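PDB 2ZZJ: glucuronan lyase A from Trichoderma reesei, which cleaves beta-1,4-linked polyglucuronic acid within the chain as a calcium-binding endo-lyase of polysaccharide lyase family 20. Local coordinates for the calcium ion site. Residues are numbered along the deposited sequence; one frame, centred on the assembly and turned at random.

The calcium ion site. Residues 7-9, 32-37, 222-223, 235. With CA (calcium ion), chain B.
Calcium in this beta-jelly-roll lyase is held by three backbone carbonyls, the carboxylate of Asp222 on strand 216-227 and two waters. Asp222 turns its CG anti to the backbone N (chi1 -158°) and lays both carboxylate oxygens against the ion, OD1 at 2.4 Å from CA and OD2 slightly farther. The carbonyls come from Asp7, Lys33 and Ser36, making the observed coordination seven. Each oxygen of Asp222 also accepts a backbone N-H from above the carboxylate plane: Lys33 N reaches OD2 at 3.1 Å in a fairly straight bond, and Glu223 N reaches OD1 at 2.7 Å, more bent. Metal and amides together thus fix the rotation of the group. An alanine here would remove both carboxylate ligands and would probably weaken calcium binding and loosen the segment around Lys33. The side chains of the other ligands point elsewhere and brace the loops. Lys33 gives its carbonyl to the ion and sends its side chain away, where NZ forms a salt bridge of 2.8 Å to Glu223 OE1 from well above the carboxylate plane and donates to Pro235 O. The other branch of Glu223, OE2, meets water 2 at 2.7 Å, making this acid a second-shell residue that holds a first-shell water and may polarise it. On another flank, Asp7 OD1 lies nearly in the imidazole plane of His9, 2.7 Å from ND1, which approaches it from above the carboxylate plane in an almost straight bond, while Ser36 OG sits over one face of the ring near its rim and donates to Gly8 O at 2.7 Å. The site therefore ties the loops carrying Asp7 and residues 33-36 to the strand bearing Asp222, a role more likely structural than catalytic.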
loop_
_atom_site.group_PDB
_atom_site.type_symbol
_atom_site.label_atom_id
_atom_site.label_comp_id
_atom_site.label_asym_id
_atom_site.label_seq_id
_atom_site.Cartn_x
_atom_site.Cartn_y
_atom_site.Cartn_z
ATOM N N ASP A 7 -10.035 12.740 3.616
ATOM C CA ASP A 7 -11.160 12.199 4.384
ATOM C C ASP A 7 -12.068 11.266 3.582
ATOM O O ASP A 7 -13.248 11.084 3.944
ATOM C CB ASP A 7 -12.031 13.335 4.937
ATOM C CG ASP A 7 -12.775 14.086 3.830
ATOM O OD1 ASP A 7 -12.385 13.952 2.648
ATOM O OD2 ASP A 7 -13.742 14.831 4.156
ATOM N N GLY A 8 -11.540 10.628 2.546
ATOM C CA GLY A 8 -12.348 9.667 1.767
ATOM C C GLY A 8 -13.081 10.361 0.631
ATOM O O GLY A 8 -14.273 10.126 0.427
ATOM N N HIS A 9 -12.347 11.178 -0.124
ATOM C CA HIS A 9 -12.856 11.894 -1.296
ATOM C C HIS A 9 -11.839 11.839 -2.448
ATOM O O HIS A 9 -10.616 11.711 -2.248
ATOM C CB HIS A 9 -13.108 13.370 -0.946
ATOM C CG HIS A 9 -14.428 13.632 -0.284
ATOM N ND1 HIS A 9 -14.545 13.958 1.051
ATOM C CD2 HIS A 9 -15.694 13.606 -0.777
ATOM C CE1 HIS A 9 -15.820 14.134 1.348
ATOM N NE2 HIS A 9 -16.539 13.911 0.257
ATOM N N PHE A 32 -15.783 5.083 7.211
ATOM C CA PHE A 32 -15.148 4.975 8.501
ATOM C C PHE A 32 -15.410 6.209 9.404
ATOM O O PHE A 32 -15.725 6.066 10.586
ATOM C CB PHE A 32 -13.631 4.718 8.353
ATOM C CG PHE A 32 -12.895 4.696 9.666
ATOM C CD1 PHE A 32 -13.144 3.679 10.603
ATOM C CD2 PHE A 32 -11.964 5.694 9.969
ATOM C CE1 PHE A 32 -12.489 3.656 11.842
ATOM C CE2 PHE A 32 -11.282 5.683 11.215
ATOM C CZ PHE A 32 -11.558 4.660 12.159
ATOM N N LYS A 33 -15.276 7.400 8.849
ATOM C CA LYS A 33 -15.454 8.647 9.609
ATOM C C LYS A 33 -16.093 9.648 8.665
ATOM O O LYS A 33 -15.823 9.613 7.452
ATOM C CB LYS A 33 -14.089 9.147 10.114
ATOM C CG LYS A 33 -14.149 10.265 11.137
ATOM C CD LYS A 33 -12.746 10.809 11.528
ATOM C CE LYS A 33 -11.842 9.734 12.173
ATOM N NZ LYS A 33 -10.492 10.246 12.686
ATOM N N GLY A 34 -16.930 10.551 9.196
ATOM C CA GLY A 34 -17.574 11.544 8.329
ATOM C C GLY A 34 -18.624 10.902 7.445
ATOM O O GLY A 34 -19.230 9.917 7.828
ATOM N N THR A 35 -18.825 11.429 6.245
ATOM C CA THR A 35 -19.939 10.975 5.406
ATOM C C THR A 35 -19.476 10.442 4.061
ATOM O O THR A 35 -20.285 10.238 3.149
ATOM C CB THR A 35 -20.938 12.147 5.142
ATOM O OG1 THR A 35 -20.249 13.213 4.479
ATOM C CG2 THR A 35 -21.483 12.677 6.439
ATOM N N SER A 36 -18.171 10.220 3.915
ATOM C CA SER A 36 -17.635 9.810 2.638
ATOM C C SER A 36 -16.511 8.814 2.844
ATOM O O SER A 36 -15.766 8.918 3.824
ATOM C CB SER A 36 -17.080 11.025 1.912
ATOM O OG SER A 36 -16.889 10.710 0.549
ATOM N N ALA A 37 -16.403 7.859 1.931
ATOM C CA ALA A 37 -15.187 7.027 1.840
ATOM C C ALA A 37 -14.946 6.679 0.372
ATOM O O ALA A 37 -15.782 7.000 -0.478
ATOM C CB ALA A 37 -15.341 5.791 2.683
ATOM N N ASP A 222 -10.447 5.046 3.756
ATOM C CA ASP A 222 -10.826 6.334 4.335
ATOM C C ASP A 222 -9.690 6.865 5.196
ATOM O O ASP A 222 -8.790 6.111 5.573
ATOM C CB ASP A 222 -12.082 6.116 5.187
ATOM C CG ASP A 222 -12.885 7.408 5.417
ATOM O OD1 ASP A 222 -12.438 8.513 4.996
ATOM O OD2 ASP A 222 -13.954 7.284 6.031
ATOM N N GLU A 223 -9.775 8.152 5.551
ATOM C CA GLU A 223 -8.972 8.725 6.583
ATOM C C GLU A 223 -7.462 8.435 6.355
ATOM O O GLU A 223 -6.811 7.804 7.189
ATOM C CB GLU A 223 -9.479 8.196 7.962
ATOM C CG GLU A 223 -9.110 9.032 9.154
ATOM C CD GLU A 223 -9.807 10.423 9.199
ATOM O OE1 GLU A 223 -9.500 11.121 10.190
ATOM O OE2 GLU A 223 -10.595 10.818 8.284
ATOM N N PRO A 235 -5.876 7.008 12.279
ATOM C CA PRO A 235 -7.303 7.232 11.951
ATOM C C PRO A 235 -8.243 7.256 13.152
ATOM O O PRO A 235 -9.373 7.751 13.037
ATOM C CB PRO A 235 -7.674 6.018 11.085
ATOM C CG PRO A 235 -6.308 5.497 10.519
ATOM C CD PRO A 235 -5.318 5.793 11.639
HETATM CA CA CA B . -14.432 9.799 5.585
HETATM O O HOH W 1 -15.644 11.899 5.039
HETATM O O HOH W 2 -13.040 10.903 7.213
#